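Local coordinates for protein glycine betaine/carnitine/choline ABC transporter (Staphylococcus aureus subsp. aureus Mu50, PDB 3O66) that probably binds glycine betaine, carnitine or choline as the extracellular substrate-binding component of an ABC transporter for compatible solutes, at residues F112-V120 / D191-I202. Sequence-based numbering, arbitrary orientation.
Sequences FANTYAFMV and DVALGYSTDGRI. With ACT (acetate ion), chain D.
Residues 116-120 and 192-196 run antiparallel at 139°, their axes 4.4 Å apart at closest, with paired N-H...O=C bonds joining Ala117 to Gly195 and Met119 to Ala193. Beyond the hydrogen-bonded pair Ala117-Gly195, Ser197 N still donates to Thr115 O, and the Ser197 side chain takes over: OG sits between the backbone N and the carbonyl carbon of Ser197, where it donates to Ala113 O at 2.7 Å and accepts an almost straight bond (172°) from Thr115 N. On the face carrying Tyr116, Phe118, Leu194 and Tyr196, Leu194 CD1 lies 3.7 Å from the centroid of the Phe118 ring, close to its normal, a CH-pi contact; Val192 CG1 meets the edge of the same ring. Tyr116 CE1 sits over one face of Tyr196, 3.7 Å from Tyr196 CZ, the two planes being inclined at 45°. On the reverse face the selenomethionine Met119 bends at chi3, bringing CE to 3.7 Å from Gly195 C and 3.8 Å from Ile202 CD1. Beside the Ser197 crossing, Asn114 ND2 donates to Glu20, and Thr198 OG1 lies within hydrogen-bonding reach of both Glu20 and, at 2.6 Å, an acetate O, probably from the crystallisation liquor. These antiparallel neighbours form part of a five-stranded mixed sheet in one lobe of a two-lobed periplasmic-binding-protein fold, whose interlobe cleft is the usual ligand site of the family.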
loop_
_atom_site.group_PDB
_atom_site.type_symbol
_atom_site.label_atom_id
_atom_site.label_comp_id
_atom_site.label_asym_id
_atom_site.label_seq_id
_atom_site.Cartn_x
_atom_site.Cartn_y
_atom_site.Cartn_z
ATOM N N PHE A 112 -6.614 0.208 3.316
ATOM C CA PHE A 112 -5.612 1.249 3.108
ATOM C C PHE A 112 -5.190 1.357 1.625
ATOM O O PHE A 112 -5.411 0.444 0.835
ATOM C CB PHE A 112 -4.371 1.017 4.009
ATOM C CG PHE A 112 -3.547 -0.222 3.659
ATOM C CD1 PHE A 112 -2.438 -0.126 2.806
ATOM C CD2 PHE A 112 -3.848 -1.465 4.219
ATOM C CE1 PHE A 112 -1.660 -1.234 2.503
ATOM C CE2 PHE A 112 -3.083 -2.603 3.918
ATOM C CZ PHE A 112 -1.972 -2.493 3.069
ATOM N N ALA A 113 -4.604 2.510 1.291
ATOM C CA ALA A 113 -3.911 2.754 0.023
ATOM C C ALA A 113 -2.449 3.157 0.290
ATOM O O ALA A 113 -2.167 3.920 1.234
ATOM C CB ALA A 113 -4.630 3.826 -0.772
ATOM N N ASN A 114 -1.542 2.608 -0.520
ATOM C CA ASN A 114 -0.119 2.907 -0.472
ATOM C C ASN A 114 0.243 3.639 -1.759
ATOM O O ASN A 114 0.465 3.012 -2.812
ATOM C CB ASN A 114 0.692 1.616 -0.316
ATOM C CG ASN A 114 2.161 1.884 -0.020
ATOM O OD1 ASN A 114 2.637 3.021 -0.139
ATOM N ND2 ASN A 114 2.884 0.843 0.360
ATOM N N THR A 115 0.195 4.965 -1.664
ATOM C CA THR A 115 0.358 5.837 -2.801
ATOM C C THR A 115 1.365 6.945 -2.495
ATOM O O THR A 115 1.668 7.221 -1.334
ATOM C CB THR A 115 -0.995 6.482 -3.201
ATOM O OG1 THR A 115 -0.774 7.404 -4.283
ATOM C CG2 THR A 115 -1.653 7.230 -1.997
ATOM N N TYR A 116 1.916 7.545 -3.550
ATOM C CA TYR A 116 2.602 8.821 -3.384
ATOM C C TYR A 116 1.545 9.762 -2.808
ATOM O O TYR A 116 0.382 9.731 -3.219
ATOM C CB TYR A 116 3.115 9.373 -4.717
ATOM C CG TYR A 116 4.491 8.869 -5.182
ATOM C CD1 TYR A 116 5.329 8.122 -4.345
ATOM C CD2 TYR A 116 4.947 9.175 -6.459
ATOM C CE1 TYR A 116 6.582 7.674 -4.787
ATOM C CE2 TYR A 116 6.204 8.752 -6.908
ATOM C CZ TYR A 116 7.020 8.006 -6.070
ATOM O OH TYR A 116 8.250 7.577 -6.541
ATOM N N ALA A 117 1.979 10.577 -1.844
ATOM C CA ALA A 117 1.129 11.550 -1.208
ATOM C C ALA A 117 1.999 12.654 -0.665
ATOM O O ALA A 117 3.094 12.399 -0.159
ATOM C CB ALA A 117 0.333 10.891 -0.041
ATOM N N PHE A 118 1.486 13.876 -0.726
ATOM C CA PHE A 118 2.141 15.028 -0.145
ATOM C C PHE A 118 1.876 15.036 1.330
ATOM O O PHE A 118 0.765 14.737 1.771
ATOM C CB PHE A 118 1.645 16.337 -0.773
ATOM C CG PHE A 118 2.049 16.482 -2.211
ATOM C CD1 PHE A 118 3.303 16.980 -2.537
ATOM C CD2 PHE A 118 1.221 16.014 -3.227
ATOM C CE1 PHE A 118 3.701 17.083 -3.876
ATOM C CE2 PHE A 118 1.616 16.093 -4.577
ATOM C CZ PHE A 118 2.860 16.621 -4.889
HETATM N N MSE A 119 2.896 15.394 2.097
HETATM C CA MSE A 119 2.796 15.335 3.553
HETATM C C MSE A 119 3.651 16.399 4.201
HETATM O O MSE A 119 4.650 16.875 3.608
HETATM C CB MSE A 119 3.112 13.944 4.105
HETATM C CG MSE A 119 4.512 13.446 3.707
HETATM SE SE MSE A 119 4.803 11.588 4.223
HETATM C CE MSE A 119 3.558 10.781 2.944
ATOM N N VAL A 120 3.214 16.796 5.394
ATOM C CA VAL A 120 3.831 17.893 6.149
ATOM C C VAL A 120 3.907 17.516 7.613
ATOM O O VAL A 120 3.281 16.520 8.030
ATOM C CB VAL A 120 3.051 19.221 5.978
ATOM C CG1 VAL A 120 3.025 19.626 4.517
ATOM C CG2 VAL A 120 1.593 19.163 6.622
ATOM N N ASP A 191 9.658 21.496 3.941
ATOM C CA ASP A 191 8.353 21.894 4.452
ATOM C C ASP A 191 7.276 20.913 4.005
ATOM O O ASP A 191 6.271 20.724 4.702
ATOM C CB ASP A 191 8.021 23.299 3.973
ATOM C CG ASP A 191 9.061 24.329 4.425
ATOM O OD1 ASP A 191 9.327 24.431 5.655
ATOM O OD2 ASP A 191 9.636 25.006 3.550
ATOM N N VAL A 192 7.494 20.319 2.835
ATOM C CA VAL A 192 6.556 19.373 2.210
ATOM C C VAL A 192 7.371 18.237 1.558
ATOM O O VAL A 192 8.448 18.487 0.948
ATOM C CB VAL A 192 5.694 20.088 1.119
ATOM C CG1 VAL A 192 4.657 19.124 0.517
ATOM C CG2 VAL A 192 4.992 21.305 1.676
ATOM N N ALA A 193 6.867 16.999 1.667
ATOM C CA ALA A 193 7.505 15.841 1.069
ATOM C C ALA A 193 6.453 15.099 0.257
ATOM O O ALA A 193 5.262 15.061 0.647
ATOM C CB ALA A 193 8.080 14.912 2.158
ATOM N N LEU A 194 6.865 14.560 -0.881
ATOM C CA LEU A 194 6.043 13.576 -1.576
ATOM C C LEU A 194 6.551 12.196 -1.140
ATOM O O LEU A 194 7.605 11.726 -1.600
ATOM C CB LEU A 194 6.175 13.751 -3.084
ATOM C CG LEU A 194 5.254 12.824 -3.905
ATOM C CD1 LEU A 194 3.734 13.115 -3.658
ATOM C CD2 LEU A 194 5.626 13.013 -5.335
ATOM N N GLY A 195 5.823 11.552 -0.246
ATOM C CA GLY A 195 6.293 10.300 0.425
ATOM C C GLY A 195 5.325 9.191 0.090
ATOM O O GLY A 195 4.415 9.405 -0.692
ATOM N N TYR A 196 5.522 7.996 0.635
ATOM C CA TYR A 196 4.518 6.948 0.509
ATOM C C TYR A 196 3.548 7.038 1.685
ATOM O O TYR A 196 3.974 7.239 2.837
ATOM C CB TYR A 196 5.194 5.584 0.536
ATOM C CG TYR A 196 5.773 5.159 -0.781
ATOM C CD1 TYR A 196 4.931 4.831 -1.861
ATOM C CD2 TYR A 196 7.150 5.060 -0.961
ATOM C CE1 TYR A 196 5.458 4.416 -3.089
ATOM C CE2 TYR A 196 7.685 4.637 -2.176
ATOM C CZ TYR A 196 6.843 4.333 -3.230
ATOM O OH TYR A 196 7.386 3.921 -4.424
ATOM N N SER A 197 2.268 6.861 1.406
ATOM C CA SER A 197 1.208 7.156 2.391
ATOM C C SER A 197 1.096 6.168 3.552
ATOM O O SER A 197 0.322 6.418 4.480
ATOM C CB SER A 197 -0.134 7.246 1.669
ATOM O OG SER A 197 -0.420 5.978 1.090
ATOM N N THR A 198 1.836 5.050 3.527
ATOM C CA THR A 198 1.770 4.120 4.660
ATOM C C THR A 198 3.080 3.994 5.437
ATOM O O THR A 198 3.212 3.118 6.314
ATOM C CB THR A 198 1.335 2.687 4.259
ATOM O OG1 THR A 198 2.257 2.169 3.291
ATOM C CG2 THR A 198 -0.089 2.642 3.748
ATOM N N ASP A 199 4.063 4.843 5.113
ATOM C CA ASP A 199 5.365 4.725 5.774
ATOM C C ASP A 199 5.215 4.849 7.291
ATOM O O ASP A 199 4.530 5.751 7.786
ATOM C CB ASP A 199 6.397 5.739 5.212
ATOM C CG ASP A 199 7.791 5.418 5.662
ATOM O OD1 ASP A 199 8.522 4.738 4.901
ATOM O OD2 ASP A 199 8.147 5.791 6.815
ATOM N N GLY A 200 5.821 3.931 8.032
ATOM C CA GLY A 200 5.767 3.975 9.492
ATOM C C GLY A 200 6.211 5.292 10.124
ATOM O O GLY A 200 5.832 5.629 11.248
ATOM N N ARG A 201 7.054 6.037 9.435
ATOM C CA ARG A 201 7.527 7.287 10.016
ATOM C C ARG A 201 6.419 8.325 10.069
ATOM O O ARG A 201 6.498 9.301 10.832
ATOM C CB ARG A 201 8.809 7.783 9.329
ATOM C CG ARG A 201 10.023 6.924 9.738
ATOM C CD ARG A 201 11.175 7.060 8.763
ATOM N NE ARG A 201 10.868 6.433 7.466
ATOM C CZ ARG A 201 11.807 5.947 6.659
ATOM N NH1 ARG A 201 11.485 5.391 5.500
ATOM N NH2 ARG A 201 13.088 6.032 7.022
ATOM N N ILE A 202 5.367 8.110 9.283
ATOM C CA ILE A 202 4.202 8.991 9.386
ATOM C C ILE A 202 3.605 8.843 10.793
ATOM O O ILE A 202 3.201 9.828 11.408
ATOM C CB ILE A 202 3.143 8.665 8.311
ATOM C CG1 ILE A 202 3.680 9.022 6.906
ATOM C CG2 ILE A 202 1.870 9.416 8.605
ATOM C CD1 ILE A 202 2.886 8.394 5.760
HETATM C C ACT D . 5.542 2.449 2.810
HETATM O O ACT D . 4.488 2.952 2.318
HETATM O OXT ACT D . 5.414 1.489 3.632
HETATM C CH3 ACT D . 6.900 2.968 2.423
#